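Thiosulfate reductase (Thermus thermophilus, PDB 2VPZ) probably reduces sulfur compounds such as polysulfide or thiosulfate, using an iron-sulfur cluster and molybdenum held by two molybdopterin guanine dinucleotides. Local coordinates at residues R248-A259 and H304-V315; R107-W117 and V473-P481. All coordinates share one frame; numbering follows the deposited sequence.

Contact 1: residues R248-A259 and H304-V315; sequences RWLPIKPGTDTA and HTEIPAQVIREV. With MGD (2-amino-5,6-dimercapto-7-methyl-3,7,8a,9-tetrahydro-8-oxa-1,3,9,10-tetraaza-anthracen-4-one guanosine dinucleotide), chain I.
Lys253 and Thr305 bring the two backbones together, their CA atoms 5.5 Å apart, and Lys253 N donates to Thr305 O at 3.1 Å. From there the chains diverge: the axes of strand 248-250 and helix 309-315 run at 128° to each other and come no closer than 11.2 Å, a gap that side chains fill. Glu306 leaves helical geometry with a positive phi, and Pro308 sits at the N-cap of the next helix.

At the far end Arg248 reaches Glu314. NH2 gives a 2.8 Å salt-bridge bond to Glu314 OE1, which lies in the guanidinium plane but is met on its anti side. The bend at chi3 (86°) turns the guanidinium toward that oxygen and lays one of its faces against Val315 CG2; NH1 has a second acid, Glu318. Leu250 comes next, CB on Ile307 CD1 and CD2 alongside Val311 CG1 (3.9 Å). The same Ile307 CD1 also meets Ile252 CG1 at 3.5 Å, so one methyl serves both residues. Thr256 CG2 packs on Thr305 CA, while its OG1 makes a weak bond to His304 O. Lys253 runs its CD past His304 O, and its NZ pairs with Glu613.

The type II turn Lys253-Thr256 also faces the cofactor. Gly255 N donates to guanine O6 of one MGD at 3.1 Å, and the Asp257 carboxylate takes N1 on OD2 and N2 on OD1, a recognition of guanine by its hydrogen-bonding edge.

Strand 248-250 is an edge strand of a four-stranded parallel sheet, bonded to strand 231-235, whose Val235 touches Leu250 and Ile252. Helix 257-270 closes the core through Leu260, against Thr305, Ile307 and Ile312, and Trp264, against Val315.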
loop_
_atom_site.group_PDB
_atom_site.type_symbol
_atom_site.label_atom_id
_atom_site.label_comp_id
_atom_site.label_asym_id
_atom_site.label_seq_id
_atom_site.Cartn_x
_atom_site.Cartn_y
_atom_site.Cartn_z
ATOM N N ARG A 248 -4.186 -21.822 5.802
ATOM C CA ARG A 248 -5.509 -22.225 6.306
ATOM C C ARG A 248 -5.626 -22.226 7.859
ATOM O O ARG A 248 -4.717 -22.699 8.541
ATOM C CB ARG A 248 -5.901 -23.628 5.818
ATOM C CG ARG A 248 -5.656 -23.898 4.344
ATOM C CD ARG A 248 -5.972 -25.355 3.944
ATOM N NE ARG A 248 -7.382 -25.550 3.609
ATOM C CZ ARG A 248 -7.869 -25.814 2.395
ATOM N NH1 ARG A 248 -7.054 -25.931 1.363
ATOM N NH2 ARG A 248 -9.184 -25.932 2.205
ATOM N N TRP A 249 -6.704 -21.667 8.418
ATOM C CA TRP A 249 -6.945 -21.754 9.867
ATOM C C TRP A 249 -8.187 -22.659 10.071
ATOM O O TRP A 249 -9.253 -22.318 9.575
ATOM C CB TRP A 249 -7.234 -20.388 10.548
ATOM C CG TRP A 249 -7.675 -20.481 12.066
ATOM C CD1 TRP A 249 -7.197 -21.352 13.023
ATOM C CD2 TRP A 249 -8.644 -19.641 12.755
ATOM N NE1 TRP A 249 -7.813 -21.107 14.239
ATOM C CE2 TRP A 249 -8.703 -20.074 14.103
ATOM C CE3 TRP A 249 -9.469 -18.572 12.354
ATOM C CZ2 TRP A 249 -9.554 -19.471 15.060
ATOM C CZ3 TRP A 249 -10.327 -17.962 13.305
ATOM C CH2 TRP A 249 -10.359 -18.429 14.645
ATOM N N LEU A 250 -8.067 -23.815 10.736
ATOM C CA LEU A 250 -9.262 -24.644 11.021
ATOM C C LEU A 250 -9.698 -24.368 12.512
ATOM O O LEU A 250 -9.087 -24.922 13.450
ATOM C CB LEU A 250 -9.021 -26.168 10.781
ATOM C CG LEU A 250 -8.162 -26.708 9.610
ATOM C CD1 LEU A 250 -8.446 -28.215 9.318
ATOM C CD2 LEU A 250 -8.405 -25.881 8.340
ATOM N N PRO A 251 -10.735 -23.491 12.760
ATOM C CA PRO A 251 -11.175 -23.224 14.145
ATOM C C PRO A 251 -11.955 -24.377 14.814
ATOM O O PRO A 251 -13.167 -24.261 15.059
ATOM C CB PRO A 251 -12.006 -21.939 14.074
ATOM C CG PRO A 251 -12.242 -21.652 12.598
ATOM C CD PRO A 251 -11.467 -22.690 11.775
ATOM N N ILE A 252 -11.237 -25.460 15.115
ATOM C CA ILE A 252 -11.770 -26.690 15.703
ATOM C C ILE A 252 -12.481 -26.596 17.060
ATOM O O ILE A 252 -12.098 -25.835 17.962
ATOM C CB ILE A 252 -10.620 -27.793 15.803
ATOM C CG1 ILE A 252 -11.172 -29.183 15.516
ATOM C CG2 ILE A 252 -9.934 -27.728 17.193
ATOM C CD1 ILE A 252 -10.355 -30.342 16.123
ATOM N N LYS A 253 -13.561 -27.355 17.213
ATOM C CA LYS A 253 -14.273 -27.365 18.485
ATOM C C LYS A 253 -13.283 -28.043 19.479
ATOM O O LYS A 253 -12.732 -29.102 19.164
ATOM C CB LYS A 253 -15.597 -28.144 18.352
ATOM C CG LYS A 253 -16.004 -28.871 19.604
ATOM C CD LYS A 253 -17.452 -29.333 19.551
ATOM C CE LYS A 253 -18.114 -29.234 20.922
ATOM N NZ LYS A 253 -19.435 -29.935 20.975
ATOM N N PRO A 254 -13.035 -27.426 20.679
ATOM C CA PRO A 254 -12.102 -28.060 21.644
ATOM C C PRO A 254 -12.306 -29.532 22.090
ATOM O O PRO A 254 -13.441 -29.901 22.365
ATOM C CB PRO A 254 -12.101 -27.128 22.848
ATOM C CG PRO A 254 -12.528 -25.797 22.332
ATOM C CD PRO A 254 -13.459 -26.099 21.139
ATOM N N GLY A 255 -11.189 -30.272 22.192
ATOM C CA GLY A 255 -11.128 -31.668 22.622
ATOM C C GLY A 255 -11.634 -32.659 21.615
ATOM O O GLY A 255 -12.057 -33.798 21.915
ATOM N N THR A 256 -11.531 -32.248 20.367
ATOM C CA THR A 256 -12.080 -32.968 19.245
ATOM C C THR A 256 -11.098 -33.351 18.092
ATOM O O THR A 256 -11.514 -33.867 17.044
ATOM C CB THR A 256 -13.291 -32.075 18.729
ATOM O OG1 THR A 256 -14.512 -32.770 18.871
ATOM C CG2 THR A 256 -13.100 -31.576 17.303
ATOM N N ASP A 257 -9.801 -33.166 18.332
ATOM C CA ASP A 257 -8.729 -33.439 17.368
ATOM C C ASP A 257 -8.525 -34.872 16.910
ATOM O O ASP A 257 -8.059 -35.127 15.789
ATOM C CB ASP A 257 -7.396 -32.894 17.894
ATOM C CG ASP A 257 -7.449 -31.419 18.263
ATOM O OD1 ASP A 257 -6.932 -30.589 17.478
ATOM O OD2 ASP A 257 -8.029 -31.100 19.310
ATOM N N THR A 258 -8.849 -35.826 17.762
ATOM C CA THR A 258 -8.662 -37.201 17.346
ATOM C C THR A 258 -9.682 -37.580 16.236
ATOM O O THR A 258 -9.376 -38.427 15.409
ATOM C CB THR A 258 -8.751 -38.206 18.543
ATOM O OG1 THR A 258 -8.105 -37.657 19.686
ATOM C CG2 THR A 258 -8.061 -39.539 18.162
ATOM N N ALA A 259 -10.856 -36.940 16.197
ATOM C CA ALA A 259 -11.859 -37.231 15.148
ATOM C C ALA A 259 -11.414 -36.718 13.757
ATOM O O ALA A 259 -11.729 -37.315 12.720
ATOM C CB ALA A 259 -13.253 -36.636 15.506
ATOM N N HIS A 304 -18.742 -33.655 14.760
ATOM C CA HIS A 304 -18.145 -33.456 16.090
ATOM C C HIS A 304 -17.095 -32.307 16.104
ATOM O O HIS A 304 -16.987 -31.532 17.050
ATOM C CB HIS A 304 -17.413 -34.744 16.601
ATOM C CG HIS A 304 -18.228 -36.006 16.619
ATOM N ND1 HIS A 304 -19.234 -36.239 17.518
ATOM C CD2 HIS A 304 -18.157 -37.114 15.860
ATOM C CE1 HIS A 304 -19.755 -37.430 17.315
ATOM N NE2 HIS A 304 -19.116 -37.983 16.309
ATOM N N THR A 305 -16.334 -32.236 15.026
ATOM C CA THR A 305 -15.211 -31.330 14.799
ATOM C C THR A 305 -15.644 -29.881 14.483
ATOM O O THR A 305 -15.086 -28.878 14.979
ATOM C CB THR A 305 -14.348 -32.059 13.694
ATOM O OG1 THR A 305 -13.143 -32.572 14.255
ATOM C CG2 THR A 305 -14.158 -31.193 12.465
ATOM N N GLU A 306 -16.690 -29.812 13.685
ATOM C CA GLU A 306 -17.311 -28.579 13.273
ATOM C C GLU A 306 -16.611 -27.886 12.122
ATOM O O GLU A 306 -16.911 -26.743 11.786
ATOM C CB GLU A 306 -17.470 -27.667 14.468
ATOM C CG GLU A 306 -18.768 -27.886 15.201
ATOM C CD GLU A 306 -18.993 -26.848 16.262
ATOM O OE1 GLU A 306 -18.478 -25.726 16.077
ATOM O OE2 GLU A 306 -19.683 -27.158 17.257
ATOM N N ILE A 307 -15.663 -28.603 11.536
ATOM C CA ILE A 307 -14.901 -28.170 10.366
ATOM C C ILE A 307 -15.670 -28.808 9.176
ATOM O O ILE A 307 -15.948 -30.017 9.223
ATOM C CB ILE A 307 -13.453 -28.744 10.414
ATOM C CG1 ILE A 307 -12.663 -28.081 11.529
ATOM C CG2 ILE A 307 -12.777 -28.659 9.017
ATOM C CD1 ILE A 307 -11.519 -28.952 12.007
ATOM N N PRO A 308 -16.014 -28.031 8.110
ATOM C CA PRO A 308 -16.750 -28.629 6.972
ATOM C C PRO A 308 -16.084 -29.900 6.352
ATOM O O PRO A 308 -14.854 -30.007 6.336
ATOM C CB PRO A 308 -16.871 -27.476 5.956
ATOM C CG PRO A 308 -16.617 -26.196 6.773
ATOM C CD PRO A 308 -15.602 -26.649 7.820
ATOM N N ALA A 309 -16.872 -30.854 5.847
ATOM C CA ALA A 309 -16.303 -32.079 5.258
ATOM C C ALA A 309 -15.376 -31.877 4.027
ATOM O O ALA A 309 -14.436 -32.656 3.844
ATOM C CB ALA A 309 -17.426 -33.097 4.926
ATOM N N GLN A 310 -15.633 -30.850 3.205
ATOM C CA GLN A 310 -14.815 -30.524 2.002
ATOM C C GLN A 310 -13.400 -30.116 2.462
ATOM O O GLN A 310 -12.380 -30.622 1.945
ATOM C CB GLN A 310 -15.464 -29.416 1.141
ATOM C CG GLN A 310 -14.688 -29.003 -0.158
ATOM C CD GLN A 310 -14.596 -30.093 -1.253
ATOM O OE1 GLN A 310 -14.077 -31.196 -1.018
ATOM N NE2 GLN A 310 -15.093 -29.774 -2.460
ATOM N N VAL A 311 -13.350 -29.213 3.440
ATOM C CA VAL A 311 -12.098 -28.774 4.048
ATOM C C VAL A 311 -11.338 -30.012 4.600
ATOM O O VAL A 311 -10.155 -30.159 4.311
ATOM C CB VAL A 311 -12.362 -27.731 5.184
ATOM C CG1 VAL A 311 -11.045 -27.379 5.923
ATOM C CG2 VAL A 311 -12.999 -26.479 4.587
ATOM N N ILE A 312 -11.982 -30.921 5.343
ATOM C CA ILE A 312 -11.263 -32.114 5.857
ATOM C C ILE A 312 -10.588 -32.965 4.746
ATOM O O ILE A 312 -9.446 -33.426 4.894
ATOM C CB ILE A 312 -12.182 -33.013 6.758
ATOM C CG1 ILE A 312 -12.703 -32.170 7.936
ATOM C CG2 ILE A 312 -11.410 -34.306 7.167
ATOM C CD1 ILE A 312 -13.591 -32.856 8.978
ATOM N N ARG A 313 -11.306 -33.136 3.640
ATOM C CA ARG A 313 -10.854 -33.831 2.426
ATOM C C ARG A 313 -9.691 -33.121 1.710
ATOM O O ARG A 313 -8.652 -33.734 1.420
ATOM C CB ARG A 313 -11.993 -33.976 1.426
ATOM C CG ARG A 313 -12.580 -35.328 1.452
ATOM C CD ARG A 313 -13.525 -35.647 0.336
ATOM N NE ARG A 313 -14.408 -36.636 0.905
ATOM C CZ ARG A 313 -15.579 -36.366 1.453
ATOM N NH1 ARG A 313 -16.032 -35.119 1.469
ATOM N NH2 ARG A 313 -16.244 -37.331 2.073
ATOM N N GLU A 314 -9.900 -31.846 1.393
ATOM C CA GLU A 314 -8.901 -30.989 0.737
ATOM C C GLU A 314 -7.571 -30.984 1.517
ATOM O O GLU A 314 -6.500 -31.133 0.916
ATOM C CB GLU A 314 -9.423 -29.549 0.586
ATOM C CG GLU A 314 -10.088 -29.202 -0.754
ATOM C CD GLU A 314 -10.900 -27.877 -0.750
ATOM O OE1 GLU A 314 -10.441 -26.862 -0.163
ATOM O OE2 GLU A 314 -11.995 -27.870 -1.362
ATOM N N VAL A 315 -7.612 -30.812 2.834
ATOM C CA VAL A 315 -6.368 -30.832 3.600
ATOM C C VAL A 315 -5.618 -32.179 3.478
ATOM O O VAL A 315 -4.407 -32.165 3.292
ATOM C CB VAL A 315 -6.592 -30.426 5.109
ATOM C CG1 VAL A 315 -5.277 -30.595 5.934
ATOM C CG2 VAL A 315 -7.064 -28.977 5.166
HETATM P PB MGD I . 0.129 -26.337 22.914
HETATM O O1B MGD I . -0.588 -26.694 24.155
HETATM O O2B MGD I . 0.206 -27.270 21.815
HETATM O O3B MGD I . 1.517 -25.933 23.598
HETATM O O3A MGD I . 3.707 -24.758 24.147
HETATM P PA MGD I . 3.023 -25.725 23.107
HETATM O O1A MGD I . 3.851 -26.921 23.183
HETATM O O2A MGD I . 3.064 -25.098 21.795
HETATM O "O5'" MGD I . -0.452 -25.019 22.323
HETATM C "C5'" MGD I . -1.094 -23.926 22.984
HETATM C "C4'" MGD I . -2.213 -23.654 21.991
HETATM O "O4'" MGD I . -3.025 -24.807 22.141
HETATM C "C3'" MGD I . -3.163 -22.457 22.263
HETATM O "O3'" MGD I . -3.340 -21.648 21.072
HETATM C "C2'" MGD I . -4.526 -23.095 22.631
HETATM O "O2'" MGD I . -5.553 -22.452 21.885
HETATM C "C1'" MGD I . -4.413 -24.457 21.995
HETATM N N9 MGD I . -5.460 -25.479 22.273
HETATM C C8 MGD I . -6.177 -25.622 23.432
HETATM N N7 MGD I . -7.063 -26.655 23.351
HETATM C C5 MGD I . -6.929 -27.175 22.103
HETATM C C6 MGD I . -7.619 -28.227 21.327
HETATM O O6 MGD I . -8.473 -28.896 21.918
HETATM N N1 MGD I . -7.233 -28.470 20.076
HETATM C C2 MGD I . -6.277 -27.726 19.457
HETATM N N2 MGD I . -5.915 -28.011 18.156
HETATM N N3 MGD I . -5.599 -26.727 20.102
HETATM C C4 MGD I . -5.872 -26.409 21.397
HETATM C C10 MGD I . 4.223 -25.030 25.433
HETATM C C11 MGD I . 5.693 -25.196 25.223
HETATM O O11 MGD I . 6.239 -23.916 24.875
HETATM C C12 MGD I . 6.409 -25.965 26.364
HETATM S S12 MGD I . 5.851 -27.454 26.915
HETATM C C13 MGD I . 7.545 -25.492 26.992
HETATM S S13 MGD I . 8.353 -26.441 28.154
HETATM C C14 MGD I . 8.116 -24.142 26.642
HETATM N N15 MGD I . 7.867 -23.097 27.565
HETATM C C16 MGD I . 7.883 -21.782 27.176
HETATM C C17 MGD I . 7.676 -20.604 28.092
HETATM O O17 MGD I . 7.527 -20.801 29.330
HETATM N N18 MGD I . 7.741 -19.326 27.584
HETATM C C19 MGD I . 7.893 -19.172 26.244
HETATM N N19 MGD I . 7.864 -17.934 25.788
HETATM N N20 MGD I . 8.047 -20.168 25.309
HETATM C C21 MGD I . 8.088 -21.459 25.758
HETATM N N22 MGD I . 8.211 -22.492 24.940
HETATM C C23 MGD I . 7.688 -23.786 25.233
#

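Contact 2: residues R107-W117 and V473-P481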
loop_
_atom_site.group_PDB
_atom_site.type_symbol
_atom_site.label_atom_id
_atom_site.label_comp_id
_atom_site.label_asym_id
_atom_site.label_seq_id
_atom_site.Cartn_x
_atom_site.Cartn_y
_atom_site.Cartn_z
ATOM N N ARG A 107 4.158 -24.176 58.923
ATOM C CA ARG A 107 4.635 -24.079 57.527
ATOM C C ARG A 107 3.552 -23.223 56.793
ATOM O O ARG A 107 2.373 -23.595 56.769
ATOM C CB ARG A 107 4.710 -25.463 56.843
ATOM C CG ARG A 107 6.050 -26.183 56.865
ATOM C CD ARG A 107 5.861 -27.677 56.589
ATOM N NE ARG A 107 6.911 -28.498 57.174
ATOM C CZ ARG A 107 6.843 -29.808 57.423
ATOM N NH1 ARG A 107 5.737 -30.474 57.126
ATOM N NH2 ARG A 107 7.869 -30.446 57.975
ATOM N N GLY A 108 3.932 -22.090 56.192
ATOM C CA GLY A 108 2.973 -21.214 55.532
ATOM C C GLY A 108 3.154 -19.834 56.135
ATOM O O GLY A 108 3.393 -18.826 55.454
ATOM N N GLU A 109 2.994 -19.803 57.459
ATOM C CA GLU A 109 3.282 -18.613 58.302
ATOM C C GLU A 109 4.741 -18.387 57.752
ATOM O O GLU A 109 5.401 -19.368 57.444
ATOM C CB GLU A 109 3.291 -19.107 59.754
ATOM C CG GLU A 109 3.451 -18.114 60.900
ATOM C CD GLU A 109 3.249 -18.814 62.249
ATOM O OE1 GLU A 109 2.396 -19.736 62.288
ATOM O OE2 GLU A 109 3.925 -18.469 63.235
ATOM N N GLY A 110 5.269 -17.174 57.638
ATOM C CA GLY A 110 6.615 -17.034 57.082
ATOM C C GLY A 110 7.819 -16.711 57.966
ATOM O O GLY A 110 8.661 -15.888 57.595
ATOM N N LYS A 111 7.905 -17.376 59.125
ATOM C CA LYS A 111 8.987 -17.181 60.141
ATOM C C LYS A 111 10.286 -18.009 59.966
ATOM O O LYS A 111 10.258 -19.226 60.109
ATOM C CB LYS A 111 8.422 -17.411 61.569
ATOM C CG LYS A 111 8.078 -16.142 62.368
ATOM C CD LYS A 111 6.592 -15.796 62.313
ATOM C CE LYS A 111 5.853 -16.403 63.502
ATOM N NZ LYS A 111 4.629 -15.624 63.879
ATOM N N TYR A 112 11.407 -17.335 59.696
ATOM C CA TYR A 112 12.723 -17.936 59.459
ATOM C C TYR A 112 13.855 -17.287 60.258
ATOM O O TYR A 112 13.713 -16.164 60.724
ATOM C CB TYR A 112 13.087 -17.824 57.978
ATOM C CG TYR A 112 12.246 -18.679 57.120
ATOM C CD1 TYR A 112 11.031 -18.227 56.591
ATOM C CD2 TYR A 112 12.559 -20.026 56.973
ATOM C CE1 TYR A 112 10.155 -19.093 55.957
ATOM C CE2 TYR A 112 11.714 -20.908 56.343
ATOM C CZ TYR A 112 10.500 -20.446 55.826
ATOM O OH TYR A 112 9.629 -21.322 55.254
ATOM N N ARG A 113 14.972 -18.006 60.405
ATOM C CA ARG A 113 16.159 -17.445 61.044
ATOM C C ARG A 113 17.353 -17.866 60.167
ATOM O O ARG A 113 17.383 -18.991 59.629
ATOM C CB ARG A 113 16.340 -17.946 62.495
ATOM C CG ARG A 113 16.573 -19.444 62.631
ATOM C CD ARG A 113 16.840 -19.925 64.065
ATOM N NE ARG A 113 17.699 -21.110 64.109
ATOM C CZ ARG A 113 17.341 -22.351 63.785
ATOM N NH1 ARG A 113 16.103 -22.605 63.386
ATOM N NH2 ARG A 113 18.228 -23.352 63.828
ATOM N N VAL A 114 18.302 -16.958 59.979
ATOM C CA VAL A 114 19.487 -17.197 59.160
ATOM C C VAL A 114 20.310 -18.351 59.759
ATOM O O VAL A 114 20.292 -18.594 60.975
ATOM C CB VAL A 114 20.355 -15.873 58.994
ATOM C CG1 VAL A 114 20.978 -15.447 60.332
ATOM C CG2 VAL A 114 21.432 -16.051 57.910
ATOM N N ALA A 115 20.994 -19.098 58.893
ATOM C CA ALA A 115 21.796 -20.240 59.291
ATOM C C ALA A 115 23.041 -20.318 58.449
ATOM O O ALA A 115 23.222 -19.592 57.457
ATOM C CB ALA A 115 20.987 -21.555 59.146
ATOM N N THR A 116 23.891 -21.240 58.854
ATOM C CA THR A 116 25.163 -21.470 58.225
ATOM C C THR A 116 25.020 -22.652 57.225
ATOM O O THR A 116 24.148 -23.495 57.395
ATOM C CB THR A 116 26.210 -21.761 59.375
ATOM O OG1 THR A 116 27.417 -21.050 59.122
ATOM C CG2 THR A 116 26.469 -23.257 59.545
ATOM N N TRP A 117 25.807 -22.687 56.152
ATOM C CA TRP A 117 25.704 -23.832 55.234
ATOM C C TRP A 117 25.909 -25.153 55.986
ATOM O O TRP A 117 25.244 -26.167 55.708
ATOM C CB TRP A 117 26.707 -23.737 54.080
ATOM C CG TRP A 117 26.166 -22.951 52.917
ATOM C CD1 TRP A 117 26.484 -21.659 52.565
ATOM C CD2 TRP A 117 25.154 -23.379 51.980
ATOM N NE1 TRP A 117 25.734 -21.272 51.480
ATOM C CE2 TRP A 117 24.914 -22.303 51.099
ATOM C CE3 TRP A 117 24.429 -24.573 51.803
ATOM C CZ2 TRP A 117 23.965 -22.379 50.041
ATOM C CZ3 TRP A 117 23.480 -24.661 50.754
ATOM C CH2 TRP A 117 23.265 -23.562 49.887
ATOM N N VAL A 473 8.361 -21.667 48.257
ATOM C CA VAL A 473 9.688 -21.777 48.876
ATOM C C VAL A 473 9.570 -21.363 50.372
ATOM O O VAL A 473 10.254 -21.914 51.257
ATOM C CB VAL A 473 10.772 -20.855 48.169
ATOM C CG1 VAL A 473 12.106 -20.881 48.929
ATOM C CG2 VAL A 473 10.968 -21.284 46.692
ATOM N N MET A 474 8.687 -20.411 50.647
ATOM C CA MET A 474 8.435 -19.912 51.989
ATOM C C MET A 474 7.459 -20.777 52.830
ATOM O O MET A 474 6.839 -20.304 53.783
ATOM C CB MET A 474 8.003 -18.428 51.963
ATOM C CG MET A 474 8.843 -17.518 51.037
ATOM S SD MET A 474 10.637 -17.599 51.367
ATOM C CE MET A 474 10.733 -16.825 53.038
ATOM N N TRP A 475 7.310 -22.045 52.443
ATOM C CA TRP A 475 6.522 -23.049 53.207
ATOM C C TRP A 475 7.508 -24.119 53.689
ATOM O O TRP A 475 7.106 -25.109 54.305
ATOM C CB TRP A 475 5.460 -23.756 52.365
ATOM C CG TRP A 475 4.147 -23.058 52.304
ATOM C CD1 TRP A 475 3.912 -21.761 51.918
ATOM C CD2 TRP A 475 2.865 -23.610 52.637
ATOM N NE1 TRP A 475 2.566 -21.483 51.990
ATOM C CE2 TRP A 475 1.901 -22.600 52.416
ATOM C CE3 TRP A 475 2.438 -24.871 53.078
ATOM C CZ2 TRP A 475 0.529 -22.802 52.651
ATOM C CZ3 TRP A 475 1.080 -25.085 53.313
ATOM C CH2 TRP A 475 0.135 -24.045 53.085
ATOM N N ALA A 476 8.791 -23.932 53.413
ATOM C CA ALA A 476 9.812 -24.914 53.771
ATOM C C ALA A 476 10.525 -24.870 55.150
ATOM O O ALA A 476 10.656 -23.782 55.747
ATOM C CB ALA A 476 10.925 -24.907 52.651
ATOM N N ASP A 477 10.921 -26.047 55.670
ATOM C CA ASP A 477 11.765 -26.151 56.888
ATOM C C ASP A 477 13.126 -26.104 56.094
ATOM O O ASP A 477 13.399 -27.020 55.338
ATOM C CB ASP A 477 11.736 -27.542 57.610
ATOM C CG ASP A 477 10.415 -28.280 57.498
ATOM O OD1 ASP A 477 9.378 -27.658 57.811
ATOM O OD2 ASP A 477 10.421 -29.478 57.113
ATOM N N VAL A 478 13.961 -25.081 56.256
ATOM C CA VAL A 478 15.200 -24.989 55.458
ATOM C C VAL A 478 15.007 -24.660 53.966
ATOM O O VAL A 478 14.401 -25.429 53.173
ATOM C CB VAL A 478 16.161 -26.276 55.476
ATOM C CG1 VAL A 478 17.640 -25.829 55.305
ATOM C CG2 VAL A 478 16.010 -27.097 56.749
ATOM N N ILE A 479 15.551 -23.491 53.618
ATOM C CA ILE A 479 15.585 -22.880 52.294
ATOM C C ILE A 479 17.095 -22.813 51.986
ATOM O O ILE A 479 17.850 -22.304 52.802
ATOM C CB ILE A 479 15.017 -21.394 52.313
ATOM C CG1 ILE A 479 13.522 -21.373 52.613
ATOM C CG2 ILE A 479 15.316 -20.690 50.960
ATOM C CD1 ILE A 479 12.989 -20.058 53.230
ATOM N N LEU A 480 17.541 -23.329 50.839
ATOM C CA LEU A 480 18.966 -23.262 50.456
ATOM C C LEU A 480 19.103 -22.393 49.180
ATOM O O LEU A 480 18.531 -22.744 48.138
ATOM C CB LEU A 480 19.545 -24.691 50.243
ATOM C CG LEU A 480 19.306 -25.749 51.346
ATOM C CD1 LEU A 480 19.881 -27.119 50.938
ATOM C CD2 LEU A 480 19.909 -25.285 52.699
ATOM N N PRO A 481 19.851 -21.246 49.240
ATOM C CA PRO A 481 20.011 -20.395 48.042
ATOM C C PRO A 481 20.996 -20.890 46.976
ATOM O O PRO A 481 22.208 -20.934 47.242
ATOM C CB PRO A 481 20.364 -19.026 48.614
ATOM C CG PRO A 481 21.133 -19.350 49.891
ATOM C CD PRO A 481 20.526 -20.665 50.414
HETATM O O HOH W 1 6.861 -21.129 56.408
#
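Arg107 opens the contact by gripping Asp477 side-on: NE donates to OD1 on its syn lone pair at 2.7 Å, almost in the guanidinium plane, and NH2 reaches OD2 from a tilted position. Its chain, extended from CG to NE, brings CG within 3.0 Å of Trp475 O, and NH1 bonds Leu456 O and Leu459 O. With an alanine in place of Arg107, the Asp477 carboxylate would probably lose its two-nitrogen partner, keeping Arg101 at OD1, and the carbonyls of Leu456 and Leu459 would lose a donor. Gly108 sets its CA over the face of the five-membered ring of Trp475, 3.5 Å from the centroid, a CH-pi contact in which a CB would be tight. A water accepts from Gly108 N and lies beside Glu109 O and Met474 O, linking the two loops.

Tyr112 carries much of the contact. Its chi1 of -69° sets CG beside the backbone N and points the ring at 473-481, where OH donates to a lone pair of Ala476 O at 2.7 Å. Ile479 CD1 sits over one face, 3.7 Å from the centroid, and Met474 CE touches CE1. Farther on, Trp117 brings CH2 to Leu480 CB and turns an edge to Pro481 O, while NE1 bonds Asp514 O.

Strand 112-114 pairs with strand 99-101, whose Leu99 is joined to Ile479 by a backbone hydrogen bond, and strand 479-481 is an edge strand of the five-stranded parallel sheet, beside strand 462-466. Helix 117-134 lies against Val478 and Leu480.

In the fold
After the iron-sulfur region near the N terminus, the chain passes through 107-117, then travels through some 355 residues before 473-481 returns to them; that return is contact 2. Inside this long loop sits contact 1, a much shorter closure in which 44 mostly helical residues separate 248-259 from 304-315. The two are therefore nested and do not cross. They lie on opposite sides of the chain's centre, their centres about 52 Å apart and their nearest atoms about 33 Å, so neither touches the other. Contact 1 ties one edge of the four-stranded parallel sheet to the helices beside it; contact 2 joins the five-stranded parallel sheet to the small antiparallel pair.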